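Local structure of carboxypeptidase D (Drosophila melanogaster, 3MN8) at residues 95-100 / 202-207; 112-117 / 327-332; 341-346 / 366-371; 248-253 / 378-383; 58-63 / 121-126. The protein is a zinc-dependent carboxypeptidase that removes C-terminal arginine or lysine from peptides and proteins, here represented by its first carboxypeptidase-like domain in the active form. All coordinates share one frame; numbering follows the deposited sequence.

Contact 1 of 5, residues 95-100 / 202-207; sequences KYIANM and VNWIVS
Lys95 and Trp204 run past each other in opposite directions, and the apolar part is carried by the lysine's aliphatic stem, the tip of Ile97 and the six-membered ring of Trp204. CB of Lys95 lies 3.8 Å from CH2 of Trp204, approaching the ring obliquely, while Ile97 CD1 reaches the edge of the same ring at CZ3 (4.3 Å). The indole extends to the strand because Trp204 CG stands opposite its backbone N (chi1 -168°). Farther along the lysine, CE comes within 3.9 Å of Ile205 CG1, the side chains crossing at about a right angle.

The polar end of the lysine is met outside the two segments: NZ hydrogen-bonds to Asn293 OD1, and Phe210 joins Lys95 by cation-pi and Trp204 edge-to-face.

Helix 196-205 thus covers inner strand 93-97 of the central sheet in the catalytic domain. The chemistry implies a lysine used in two halves: its stem as buried packing, its ammonium probably made tolerable by Asn293 and Phe210, with Glu301 at long, weak ion-pair range.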
# COMPACT_ATOMS: atom_id res chain seq x y z
N LYS A 95 -2.76 0.39 3.61
CA LYS A 95 -1.49 0.91 4.13
C LYS A 95 -0.64 1.65 3.09
O LYS A 95 -0.68 1.34 1.89
CB LYS A 95 -0.66 -0.20 4.78
CG LYS A 95 -0.20 -1.29 3.83
CD LYS A 95 -0.57 -2.67 4.39
CE LYS A 95 0.43 -3.73 3.95
NZ LYS A 95 0.67 -3.78 2.49
N TYR A 96 0.10 2.64 3.56
CA TYR A 96 1.13 3.29 2.77
C TYR A 96 2.48 3.12 3.47
O TYR A 96 2.63 3.47 4.65
CB TYR A 96 0.83 4.78 2.60
CG TYR A 96 -0.07 5.11 1.44
CD1 TYR A 96 -0.22 4.21 0.39
CD2 TYR A 96 -0.77 6.31 1.39
CE1 TYR A 96 -1.03 4.51 -0.69
CE2 TYR A 96 -1.59 6.62 0.32
CZ TYR A 96 -1.72 5.71 -0.72
OH TYR A 96 -2.54 5.97 -1.80
N ILE A 97 3.47 2.56 2.78
CA ILE A 97 4.80 2.51 3.38
C ILE A 97 5.76 3.37 2.57
O ILE A 97 5.58 3.52 1.36
CB ILE A 97 5.36 1.08 3.55
CG1 ILE A 97 4.45 0.21 4.46
CG2 ILE A 97 6.73 1.15 4.20
CD1 ILE A 97 3.35 -0.51 3.75
N ALA A 98 6.76 3.94 3.24
CA ALA A 98 7.77 4.74 2.56
C ALA A 98 9.18 4.45 3.08
O ALA A 98 9.37 3.72 4.04
CB ALA A 98 7.44 6.21 2.71
N ASN A 99 10.17 5.02 2.40
CA ASN A 99 11.54 5.05 2.88
C ASN A 99 12.14 3.69 3.24
O ASN A 99 12.93 3.60 4.19
CB ASN A 99 11.67 5.99 4.08
CG ASN A 99 13.12 6.34 4.39
OD1 ASN A 99 13.60 6.14 5.50
ND2 ASN A 99 13.83 6.84 3.39
N MET A 100 11.78 2.65 2.49
CA MET A 100 12.37 1.34 2.76
C MET A 100 13.83 1.37 2.36
O MET A 100 14.69 0.77 3.01
CB MET A 100 11.61 0.21 2.06
CG MET A 100 11.93 0.03 0.59
SD MET A 100 11.01 -1.36 -0.08
CE MET A 100 11.31 -2.59 1.19
N VAL A 202 6.65 -8.28 7.55
CA VAL A 202 6.05 -9.55 7.18
C VAL A 202 4.92 -9.85 8.14
O VAL A 202 3.79 -10.09 7.73
CB VAL A 202 7.08 -10.68 7.22
CG1 VAL A 202 6.38 -12.03 7.19
CG2 VAL A 202 8.07 -10.53 6.05
N ASN A 203 5.23 -9.80 9.43
CA ASN A 203 4.29 -10.12 10.49
C ASN A 203 3.06 -9.27 10.39
O ASN A 203 1.93 -9.72 10.59
CB ASN A 203 4.92 -9.86 11.86
CG ASN A 203 5.65 -11.06 12.40
OD1 ASN A 203 5.96 -12.01 11.67
ND2 ASN A 203 5.93 -11.03 13.70
N TRP A 204 3.30 -8.00 10.10
CA TRP A 204 2.24 -7.02 10.04
C TRP A 204 1.34 -7.31 8.86
O TRP A 204 0.12 -7.44 9.00
CB TRP A 204 2.84 -5.62 9.94
CG TRP A 204 1.86 -4.54 10.14
CD1 TRP A 204 0.94 -4.44 11.15
CD2 TRP A 204 1.69 -3.37 9.32
NE1 TRP A 204 0.20 -3.28 11.00
CE2 TRP A 204 0.64 -2.61 9.89
CE3 TRP A 204 2.31 -2.89 8.16
CZ2 TRP A 204 0.21 -1.40 9.33
CZ3 TRP A 204 1.88 -1.70 7.62
CH2 TRP A 204 0.84 -0.97 8.20
N ILE A 205 1.95 -7.44 7.70
CA ILE A 205 1.22 -7.62 6.45
C ILE A 205 0.23 -8.80 6.51
O ILE A 205 -0.89 -8.71 5.98
CB ILE A 205 2.19 -7.74 5.22
CG1 ILE A 205 3.00 -6.46 5.06
CG2 ILE A 205 1.44 -8.03 3.94
CD1 ILE A 205 4.23 -6.61 4.17
N VAL A 206 0.63 -9.88 7.17
CA VAL A 206 -0.21 -11.08 7.27
C VAL A 206 -1.13 -11.03 8.49
O VAL A 206 -1.96 -11.91 8.69
CB VAL A 206 0.63 -12.38 7.32
CG1 VAL A 206 1.41 -12.57 6.02
CG2 VAL A 206 1.56 -12.37 8.52
N SER A 207 -0.99 -9.97 9.29
CA SER A 207 -1.73 -9.86 10.55
C SER A 207 -3.13 -9.28 10.36
O SER A 207 -3.99 -9.43 11.22
CB SER A 207 -0.92 -9.05 11.57
OG SER A 207 -1.14 -7.66 11.43

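Contact 2 of 5, residues 112-117 / 327-332; sequences VYMAQY and SLLQLL
Met114 points its methyl group at the opposite helix and touches two consecutive leucines with it. CG is turned away from the backbone N (chi1 179°), which sends the chain outward, and bends at the next two torsions bring CE round to Leu328 CB at 3.7 Å and to Leu329 CD1 at 3.6 Å. The thioether shares in this, with SD 3.7 Å from the same Leu329 CD1. The methionine slides past Leu328 in the opposite direction but meets Leu329 at a slant; the single methyl thus meets the stem of one leucine and a branch of the next. Leu329 also offers its other methyl, CD2, to the Tyr117 ring, obliquely at CE2 (4.3 Å). The phenol's far end is engaged beyond the contact, where Tyr117 OH bonds to Glu30 OE2.

The short helical segments cross at -71° with their axes 12.2 Å apart at closest approach, a separation bridged by these long side chains. Trp321 of helix 317-333 packs against both Met114 and Tyr117. Leu331 and Leu332 rest on Tyr96, and Tyr255 touches Leu328 and Leu331, so helix 317-333 lies against strand 93-97 and is in touch with helices 106-121 and 245-257.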
# COMPACT_ATOMS: atom_id res chain seq x y z
N VAL A 112 4.17 11.80 6.08
CA VAL A 112 4.10 12.63 7.26
C VAL A 112 3.08 13.73 7.01
O VAL A 112 2.21 14.00 7.84
CB VAL A 112 5.46 13.23 7.59
CG1 VAL A 112 5.31 14.45 8.47
CG2 VAL A 112 6.34 12.16 8.27
N TYR A 113 3.19 14.35 5.84
CA TYR A 113 2.20 15.32 5.37
C TYR A 113 0.76 14.78 5.30
O TYR A 113 -0.18 15.42 5.76
CB TYR A 113 2.61 15.85 3.99
CG TYR A 113 3.85 16.72 3.99
CD1 TYR A 113 4.58 16.92 2.82
CD2 TYR A 113 4.30 17.34 5.15
CE1 TYR A 113 5.72 17.72 2.80
CE2 TYR A 113 5.43 18.14 5.15
CZ TYR A 113 6.14 18.32 3.97
OH TYR A 113 7.26 19.10 3.97
N MET A 114 0.58 13.60 4.71
CA MET A 114 -0.75 13.01 4.61
C MET A 114 -1.42 12.88 5.98
O MET A 114 -2.54 13.33 6.17
CB MET A 114 -0.69 11.66 3.88
CG MET A 114 -2.05 10.94 3.75
SD MET A 114 -3.28 11.82 2.74
CE MET A 114 -2.33 12.02 1.23
N ALA A 115 -0.72 12.27 6.94
CA ALA A 115 -1.23 12.07 8.29
C ALA A 115 -1.87 13.35 8.82
O ALA A 115 -3.06 13.38 9.16
CB ALA A 115 -0.09 11.64 9.22
N GLN A 116 -1.07 14.40 8.91
CA GLN A 116 -1.56 15.69 9.36
C GLN A 116 -2.73 16.17 8.50
O GLN A 116 -3.77 16.56 9.02
CB GLN A 116 -0.43 16.70 9.30
CG GLN A 116 0.74 16.39 10.23
CD GLN A 116 1.96 17.29 9.95
OE1 GLN A 116 2.06 18.42 10.45
NE2 GLN A 116 2.87 16.79 9.13
N TYR A 117 -2.54 16.12 7.18
CA TYR A 117 -3.55 16.56 6.22
C TYR A 117 -4.92 15.92 6.46
O TYR A 117 -5.93 16.60 6.64
CB TYR A 117 -3.09 16.27 4.79
CG TYR A 117 -4.05 16.77 3.74
CD1 TYR A 117 -4.03 18.10 3.33
CD2 TYR A 117 -4.99 15.93 3.17
CE1 TYR A 117 -4.91 18.57 2.37
CE2 TYR A 117 -5.88 16.38 2.21
CZ TYR A 117 -5.84 17.71 1.81
OH TYR A 117 -6.71 18.18 0.87
N SER A 327 -3.03 12.16 -6.36
CA SER A 327 -2.71 10.76 -6.65
C SER A 327 -2.76 9.85 -5.41
O SER A 327 -3.05 8.67 -5.51
CB SER A 327 -1.33 10.67 -7.31
OG SER A 327 -1.18 11.67 -8.32
N LEU A 328 -2.45 10.41 -4.24
CA LEU A 328 -2.45 9.64 -3.00
C LEU A 328 -3.88 9.47 -2.47
O LEU A 328 -4.24 8.44 -1.90
CB LEU A 328 -1.57 10.32 -1.94
CG LEU A 328 -0.03 10.34 -2.10
CD1 LEU A 328 0.55 11.55 -1.41
CD2 LEU A 328 0.61 9.07 -1.57
N LEU A 329 -4.70 10.49 -2.67
CA LEU A 329 -6.10 10.39 -2.29
C LEU A 329 -6.86 9.45 -3.23
O LEU A 329 -7.53 8.52 -2.79
CB LEU A 329 -6.74 11.77 -2.30
CG LEU A 329 -6.59 12.66 -1.06
CD1 LEU A 329 -5.78 11.96 0.06
CD2 LEU A 329 -6.00 14.03 -1.44
N GLN A 330 -6.74 9.70 -4.53
CA GLN A 330 -7.45 8.92 -5.52
C GLN A 330 -7.08 7.44 -5.49
O GLN A 330 -7.94 6.59 -5.68
CB GLN A 330 -7.23 9.51 -6.92
CG GLN A 330 -7.90 10.85 -7.10
CD GLN A 330 -9.38 10.78 -6.78
OE1 GLN A 330 -10.16 10.19 -7.53
NE2 GLN A 330 -9.78 11.38 -5.67
N LEU A 331 -5.81 7.14 -5.25
CA LEU A 331 -5.37 5.75 -5.15
C LEU A 331 -6.06 5.12 -3.96
O LEU A 331 -6.58 4.01 -4.04
CB LEU A 331 -3.85 5.67 -4.97
CG LEU A 331 -3.21 4.27 -5.00
CD1 LEU A 331 -1.70 4.38 -4.91
CD2 LEU A 331 -3.71 3.42 -3.85
N LEU A 332 -6.08 5.83 -2.84
CA LEU A 332 -6.72 5.30 -1.65
C LEU A 332 -8.15 4.93 -1.97
O LEU A 332 -8.61 3.86 -1.60
CB LEU A 332 -6.66 6.29 -0.49
CG LEU A 332 -5.25 6.40 0.12
CD1 LEU A 332 -5.13 7.55 1.10
CD2 LEU A 332 -4.84 5.09 0.77

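Contact 3 of 5, residues 341-346 / 366-371; sequences GLVTDA and MRTSKR
Leu342 meets Arg371 at the flat backbone carbonyl of the arginine and not at its guanidinium: Leu342 CD2 comes to 3.8 Å from Arg371 O. The guanidinium planes lie apart from the partner segment. That of Arg371 leads away, with NH1 hydrogen-bonded to Arg87 O in the catalytic domain, and that of Arg367 forms a salt bridge through NE with Asp353.

The closer fit of side chains is between Val343 and Thr368, which cross at about a right angle. Val343 CG2 and Thr368 CG2 touch methyl to methyl at 3.8 Å, and the threonine methyl is also 4.1 Å from Val343 CB. The first torsion of Thr368 (chi1 67°) puts OG1 between its backbone N and carbonyl carbon and leaves CG2 for the valine. The hydroxyl meanwhile bonds to Ile351 O and to Ala354 N. Beyond it the chain turns: Ser369 OG accepts from Arg371 N at 3.1 Å, an ST turn that leads from strand 366-367 toward strand 373-376.

Strands 339-344 and 366-367 belong to the two different sheets of the C-terminal transthyretin-like domain; Val343 of one sheet packs on Thr368, directly after a strand of the other. Methyl and hydroxyl of the threonine therefore have separate partners, the one apolar and the other backbone groups, and both arginine charges are kept out of the apolar meeting.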
# COMPACT_ATOMS: atom_id res chain seq x y z
N GLY A 341 -18.18 -8.40 0.75
CA GLY A 341 -19.27 -9.14 1.35
C GLY A 341 -18.88 -10.12 2.43
O GLY A 341 -17.75 -10.14 2.93
N LEU A 342 -19.85 -10.95 2.80
CA LEU A 342 -19.67 -11.89 3.88
C LEU A 342 -19.93 -13.30 3.41
O LEU A 342 -20.92 -13.56 2.71
CB LEU A 342 -20.62 -11.58 5.02
CG LEU A 342 -20.52 -10.17 5.60
CD1 LEU A 342 -21.66 -9.96 6.58
CD2 LEU A 342 -19.16 -9.89 6.26
N VAL A 343 -19.05 -14.20 3.79
CA VAL A 343 -19.31 -15.61 3.63
C VAL A 343 -19.71 -16.06 5.01
O VAL A 343 -18.95 -15.93 5.98
CB VAL A 343 -18.09 -16.39 3.12
CG1 VAL A 343 -18.39 -17.88 3.07
CG2 VAL A 343 -17.68 -15.86 1.75
N THR A 344 -20.92 -16.58 5.11
CA THR A 344 -21.50 -16.83 6.40
C THR A 344 -22.11 -18.23 6.51
O THR A 344 -22.35 -18.90 5.51
CB THR A 344 -22.60 -15.81 6.69
OG1 THR A 344 -22.91 -15.85 8.09
CG2 THR A 344 -23.85 -16.13 5.87
N ASP A 345 -22.31 -18.64 7.76
CA ASP A 345 -23.06 -19.82 8.12
C ASP A 345 -24.46 -19.78 7.58
O ASP A 345 -24.92 -18.74 7.09
CB ASP A 345 -23.27 -19.83 9.63
CG ASP A 345 -22.40 -20.81 10.31
OD1 ASP A 345 -22.38 -20.81 11.57
OD2 ASP A 345 -21.76 -21.59 9.59
N ALA A 346 -25.13 -20.92 7.71
CA ALA A 346 -26.58 -20.98 7.70
C ALA A 346 -27.06 -20.36 9.00
O ALA A 346 -28.11 -19.71 9.03
CB ALA A 346 -27.07 -22.41 7.58
N MET A 366 -9.73 -14.55 -2.87
CA MET A 366 -9.63 -13.75 -1.66
C MET A 366 -9.92 -14.66 -0.51
O MET A 366 -10.82 -15.49 -0.60
CB MET A 366 -10.65 -12.62 -1.65
CG MET A 366 -10.35 -11.50 -2.64
SD MET A 366 -8.77 -10.70 -2.33
CE MET A 366 -7.79 -11.37 -3.69
N ARG A 367 -9.16 -14.52 0.57
CA ARG A 367 -9.38 -15.32 1.77
C ARG A 367 -10.13 -14.47 2.80
O ARG A 367 -9.68 -13.39 3.17
CB ARG A 367 -8.02 -15.78 2.31
CG ARG A 367 -8.07 -16.58 3.58
CD ARG A 367 -7.68 -15.69 4.74
NE ARG A 367 -6.79 -16.39 5.64
CZ ARG A 367 -5.51 -16.10 5.88
NH1 ARG A 367 -4.90 -15.07 5.32
NH2 ARG A 367 -4.85 -16.87 6.73
N THR A 368 -11.30 -14.93 3.23
CA THR A 368 -12.09 -14.11 4.15
C THR A 368 -11.41 -13.91 5.49
O THR A 368 -10.60 -14.74 5.93
CB THR A 368 -13.50 -14.66 4.41
OG1 THR A 368 -13.40 -15.90 5.12
CG2 THR A 368 -14.27 -14.86 3.10
N SER A 369 -11.74 -12.79 6.12
CA SER A 369 -11.23 -12.44 7.44
C SER A 369 -11.90 -13.29 8.52
O SER A 369 -12.79 -14.10 8.24
CB SER A 369 -11.50 -10.96 7.71
OG SER A 369 -12.87 -10.76 8.04
N LYS A 370 -11.48 -13.11 9.77
CA LYS A 370 -12.09 -13.82 10.89
C LYS A 370 -13.59 -13.57 10.96
O LYS A 370 -14.33 -14.40 11.46
CB LYS A 370 -11.41 -13.43 12.21
CG LYS A 370 -9.98 -13.95 12.33
CD LYS A 370 -9.15 -13.22 13.38
CE LYS A 370 -7.70 -13.73 13.36
NZ LYS A 370 -6.91 -13.32 14.55
N ARG A 371 -14.02 -12.43 10.43
CA ARG A 371 -15.43 -12.09 10.41
C ARG A 371 -16.05 -12.43 9.06
O ARG A 371 -17.15 -12.02 8.73
CB ARG A 371 -15.65 -10.61 10.80
CG ARG A 371 -14.77 -10.17 12.00
CD ARG A 371 -15.35 -9.05 12.86
NE ARG A 371 -15.42 -7.77 12.19
CZ ARG A 371 -14.69 -6.69 12.45
NH1 ARG A 371 -14.90 -5.62 11.71
NH2 ARG A 371 -13.76 -6.65 13.40

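Contact 4 of 5, residues 248-253 / 378-383; sequences FKQLAH and LTPGLY
Gln250, on helix 245-257 of the catalytic domain, meets Thr379 and Pro380 just ahead of strand 381-388 in the transthyretin-like domain, so the contact belongs to the interface between the two domains. Gln250 is the one residue of its segment to touch the other. A chi1 of -178° sets CG trans to N and the chain stays extended beyond, which carries the amide across to the other segment. There OE1 lies 3.7 Å from Pro380 CD and equally far from Thr379 OG1, a spacing of van der Waals kind, and Thr379 CG2 is 4.1 Å from the same oxygen. Glutamine and proline come from opposite directions, whereas the threonine is approached obliquely. The amide's nitrogen has its own partner, since Gln250 NE2 hydrogen-bonds to Gln334 OE1 close to the end of helix 317-333.

This is the familiar two-domain build of the N/E-type metallocarboxypeptidases, an α/β catalytic domain followed by an all-β one. On the β side, Leu378 places CD1 over the centre of the Tyr383 ring, 4.0 Å above its plane. Gly381 opens the strand with a phi of 144°, where a CB would press against the carbonyl O of Pro380; its backbone pairs with Val402, as that of Tyr383 does with Val400. On the helix side, Phe248 and Leu251 both pack on Leu302 of strand 300-305.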
# COMPACT_ATOMS: atom_id res chain seq x y z
N PHE A 248 -4.42 -3.95 -11.58
CA PHE A 248 -3.12 -3.38 -11.25
C PHE A 248 -2.83 -2.18 -12.13
O PHE A 248 -2.44 -1.12 -11.63
CB PHE A 248 -2.01 -4.43 -11.30
CG PHE A 248 -1.73 -5.03 -9.96
CD1 PHE A 248 -1.31 -4.23 -8.92
CD2 PHE A 248 -1.91 -6.38 -9.74
CE1 PHE A 248 -1.06 -4.77 -7.68
CE2 PHE A 248 -1.67 -6.92 -8.50
CZ PHE A 248 -1.24 -6.11 -7.46
N LYS A 249 -3.07 -2.34 -13.43
CA LYS A 249 -2.89 -1.25 -14.39
C LYS A 249 -3.79 -0.06 -14.07
O LYS A 249 -3.40 1.10 -14.26
CB LYS A 249 -3.13 -1.75 -15.82
CG LYS A 249 -1.84 -2.04 -16.57
CD LYS A 249 -2.04 -2.86 -17.84
CE LYS A 249 -0.68 -3.23 -18.43
NZ LYS A 249 -0.74 -4.43 -19.30
N GLN A 250 -4.99 -0.33 -13.55
CA GLN A 250 -5.92 0.72 -13.15
C GLN A 250 -5.39 1.48 -11.93
O GLN A 250 -5.44 2.71 -11.86
CB GLN A 250 -7.33 0.16 -12.88
CG GLN A 250 -8.34 1.25 -12.51
CD GLN A 250 -9.79 0.80 -12.62
OE1 GLN A 250 -10.17 0.08 -13.54
NE2 GLN A 250 -10.61 1.25 -11.68
N LEU A 251 -4.85 0.74 -10.97
CA LEU A 251 -4.24 1.34 -9.80
C LEU A 251 -3.08 2.24 -10.19
O LEU A 251 -3.05 3.42 -9.84
CB LEU A 251 -3.76 0.26 -8.84
CG LEU A 251 -4.91 -0.56 -8.26
CD1 LEU A 251 -4.39 -1.72 -7.43
CD2 LEU A 251 -5.88 0.33 -7.48
N ALA A 252 -2.12 1.67 -10.91
CA ALA A 252 -0.96 2.43 -11.37
C ALA A 252 -1.37 3.68 -12.15
O ALA A 252 -0.73 4.73 -12.01
CB ALA A 252 -0.06 1.54 -12.23
N HIS A 253 -2.41 3.56 -12.97
CA HIS A 253 -2.85 4.68 -13.79
C HIS A 253 -3.54 5.72 -12.95
O HIS A 253 -3.40 6.92 -13.20
CB HIS A 253 -3.78 4.23 -14.91
CG HIS A 253 -3.08 3.97 -16.21
ND1 HIS A 253 -3.15 2.76 -16.87
CD2 HIS A 253 -2.29 4.76 -16.97
CE1 HIS A 253 -2.43 2.82 -17.98
NE2 HIS A 253 -1.90 4.03 -18.06
N LEU A 378 -12.15 -4.80 -8.37
CA LEU A 378 -12.47 -5.17 -9.74
C LEU A 378 -12.50 -3.97 -10.68
O LEU A 378 -12.90 -2.87 -10.32
CB LEU A 378 -13.78 -5.96 -9.80
CG LEU A 378 -13.82 -7.40 -9.25
CD1 LEU A 378 -15.23 -7.93 -9.17
CD2 LEU A 378 -12.97 -8.34 -10.09
N THR A 379 -12.05 -4.20 -11.89
CA THR A 379 -12.25 -3.30 -12.99
C THR A 379 -13.73 -3.34 -13.31
O THR A 379 -14.39 -4.34 -13.03
CB THR A 379 -11.46 -3.82 -14.19
OG1 THR A 379 -10.06 -3.60 -13.94
CG2 THR A 379 -11.87 -3.13 -15.49
N PRO A 380 -14.27 -2.24 -13.88
CA PRO A 380 -15.65 -2.30 -14.39
C PRO A 380 -15.89 -3.48 -15.35
O PRO A 380 -14.98 -3.90 -16.09
CB PRO A 380 -15.80 -0.96 -15.11
CG PRO A 380 -14.88 -0.04 -14.34
CD PRO A 380 -13.70 -0.89 -13.94
N GLY A 381 -17.11 -4.01 -15.32
CA GLY A 381 -17.45 -5.19 -16.10
C GLY A 381 -18.43 -6.07 -15.35
O GLY A 381 -18.95 -5.68 -14.30
N LEU A 382 -18.70 -7.27 -15.88
CA LEU A 382 -19.61 -8.16 -15.18
C LEU A 382 -18.95 -9.49 -14.91
O LEU A 382 -18.24 -10.02 -15.77
CB LEU A 382 -20.94 -8.32 -15.93
CG LEU A 382 -21.04 -9.13 -17.22
CD1 LEU A 382 -20.87 -10.63 -16.96
CD2 LEU A 382 -22.38 -8.86 -17.87
N TYR A 383 -19.19 -10.03 -13.72
CA TYR A 383 -18.50 -11.22 -13.26
C TYR A 383 -19.39 -12.28 -12.61
O TYR A 383 -20.47 -12.00 -12.11
CB TYR A 383 -17.42 -10.82 -12.28
CG TYR A 383 -16.53 -9.69 -12.73
CD1 TYR A 383 -16.98 -8.37 -12.72
CD2 TYR A 383 -15.22 -9.94 -13.15
CE1 TYR A 383 -16.16 -7.32 -13.13
CE2 TYR A 383 -14.39 -8.90 -13.55
CZ TYR A 383 -14.86 -7.59 -13.54
OH TYR A 383 -14.02 -6.57 -13.95

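Contact 5 of 5, residues 58-63 / 121-126; sequences PNQAKV and NHERIS
Gln60 brings its amide to the edge of the His122 imidazole, where OE1 lies near the ring plane, 3.3 Å from NE2 and 3.4 Å from CE1 of His122. The amide and ring planes stand 77° apart. Beside them Glu123 OE2 is 4.1 Å from Gln60 OE1, while Glu123 CB sits over one face of the imidazole, toward its rim.

Around this first shell lies the periphery of the catalytic domain. Gln60 precedes strand 61-68, an outermost strand of the eight-stranded sheet, and His122 lies in the connection between helices 106-121 and 126-134. Cut back to an alanine, Gln60 loses its amide, which is likely to leave the NE2 edge of His122 without that neighbour and open a gap between the start of strand 61-68 and the connection.

Farther out, the imidazole is helped into place by a hydrogen bond between ND1 and Leu119 O. The connection is gripped at Asn121 O, which accepts from Arg124 N and Ile125 N, and Asn121 ND2 bonds back to Tyr117 O.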
# COMPACT_ATOMS: atom_id res chain seq x y z
N PRO A 58 -7.98 11.84 19.70
CA PRO A 58 -8.12 10.63 20.53
C PRO A 58 -8.81 9.46 19.84
O PRO A 58 -8.37 8.33 20.02
CB PRO A 58 -8.98 11.12 21.70
CG PRO A 58 -8.67 12.56 21.81
CD PRO A 58 -8.42 13.05 20.41
N ASN A 59 -9.87 9.72 19.07
CA ASN A 59 -10.69 8.63 18.55
C ASN A 59 -10.35 8.16 17.12
O ASN A 59 -10.88 7.15 16.65
CB ASN A 59 -12.18 8.98 18.64
CG ASN A 59 -12.59 9.45 20.03
OD1 ASN A 59 -11.76 9.93 20.81
ND2 ASN A 59 -13.87 9.31 20.34
N GLN A 60 -9.46 8.88 16.45
CA GLN A 60 -9.24 8.65 15.03
C GLN A 60 -7.77 8.41 14.69
O GLN A 60 -7.45 7.85 13.64
CB GLN A 60 -9.81 9.82 14.24
CG GLN A 60 -10.49 10.84 15.13
CD GLN A 60 -11.73 11.42 14.48
OE1 GLN A 60 -12.16 12.54 14.80
NE2 GLN A 60 -12.31 10.65 13.56
N ALA A 61 -6.88 8.82 15.57
CA ALA A 61 -5.46 8.54 15.37
C ALA A 61 -4.97 7.61 16.46
O ALA A 61 -5.20 7.86 17.65
CB ALA A 61 -4.66 9.82 15.36
N LYS A 62 -4.30 6.54 16.03
CA LYS A 62 -3.72 5.55 16.94
C LYS A 62 -2.37 5.08 16.43
O LYS A 62 -2.21 4.81 15.25
CB LYS A 62 -4.65 4.35 17.09
CG LYS A 62 -4.11 3.26 18.01
CD LYS A 62 -5.18 2.20 18.26
CE LYS A 62 -4.63 1.05 19.07
NZ LYS A 62 -3.99 1.51 20.33
N VAL A 63 -1.39 5.00 17.33
CA VAL A 63 -0.05 4.56 16.96
C VAL A 63 0.13 3.08 17.22
O VAL A 63 -0.27 2.57 18.26
CB VAL A 63 1.03 5.30 17.75
CG1 VAL A 63 2.37 4.64 17.53
CG2 VAL A 63 1.07 6.77 17.35
N ASN A 121 -8.04 17.96 8.42
CA ASN A 121 -9.01 18.39 7.43
C ASN A 121 -10.27 17.54 7.31
O ASN A 121 -11.28 18.02 6.79
CB ASN A 121 -8.34 18.53 6.07
CG ASN A 121 -7.47 19.76 5.99
OD1 ASN A 121 -7.95 20.86 5.70
ND2 ASN A 121 -6.19 19.59 6.26
N HIS A 122 -10.21 16.30 7.79
CA HIS A 122 -11.30 15.33 7.63
C HIS A 122 -12.68 15.81 8.12
O HIS A 122 -13.71 15.39 7.58
CB HIS A 122 -10.95 13.98 8.27
CG HIS A 122 -11.34 13.88 9.72
ND1 HIS A 122 -10.48 14.23 10.74
CD2 HIS A 122 -12.49 13.47 10.31
CE1 HIS A 122 -11.09 14.05 11.90
NE2 HIS A 122 -12.31 13.59 11.67
N GLU A 123 -12.72 16.66 9.13
CA GLU A 123 -14.01 17.19 9.57
C GLU A 123 -14.44 18.43 8.77
O GLU A 123 -15.62 18.76 8.73
CB GLU A 123 -14.01 17.50 11.07
CG GLU A 123 -13.95 16.26 11.95
CD GLU A 123 -14.40 16.53 13.39
OE1 GLU A 123 -14.35 17.69 13.83
OE2 GLU A 123 -14.81 15.56 14.07
N ARG A 124 -13.48 19.09 8.12
CA ARG A 124 -13.76 20.32 7.38
C ARG A 124 -14.08 20.04 5.92
O ARG A 124 -14.95 20.67 5.33
CB ARG A 124 -12.59 21.32 7.44
CG ARG A 124 -11.31 20.85 8.14
CD ARG A 124 -10.12 21.74 7.78
NE ARG A 124 -10.48 23.16 7.68
CZ ARG A 124 -10.15 24.09 8.58
NH1 ARG A 124 -9.44 23.76 9.65
NH2 ARG A 124 -10.52 25.36 8.40
N ILE A 125 -13.34 19.10 5.34
CA ILE A 125 -13.53 18.76 3.93
C ILE A 125 -14.28 17.43 3.73
O ILE A 125 -13.77 16.37 4.09
CB ILE A 125 -12.19 18.74 3.17
CG1 ILE A 125 -11.71 20.16 2.87
CG2 ILE A 125 -12.35 17.96 1.87
CD1 ILE A 125 -11.39 20.99 4.10
N SER A 126 -15.47 17.52 3.14
CA SER A 126 -16.39 16.38 2.97
C SER A 126 -15.75 15.13 2.34
O SER A 126 -15.77 14.06 2.95
CB SER A 126 -17.63 16.81 2.17
OG SER A 126 -18.76 16.01 2.51

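Contacts 1 and 2 are buried in the catalytic domain and pack mainly through apolar groups, contact 1 with a buried lysine as well; they touch where Tyr96 OH probably hydrogen-bonds to Leu328 O, 3.0 Å away, tying strand 93-97 to helix 317-333. Contact 5 reaches the same large sheet at its rim, adjoins contact 2 through helix 106-121, and is polar and partly buried. Contacts 3 and 4 both involve the small four-stranded sheet of the transthyretin-like domain, yet contact 3 works within that domain, whereas contact 4 lies at the surface between domains. The two amide contacts, 4 and 5, lie toward the periphery, but methyl packing also occurs in outlying contact 3.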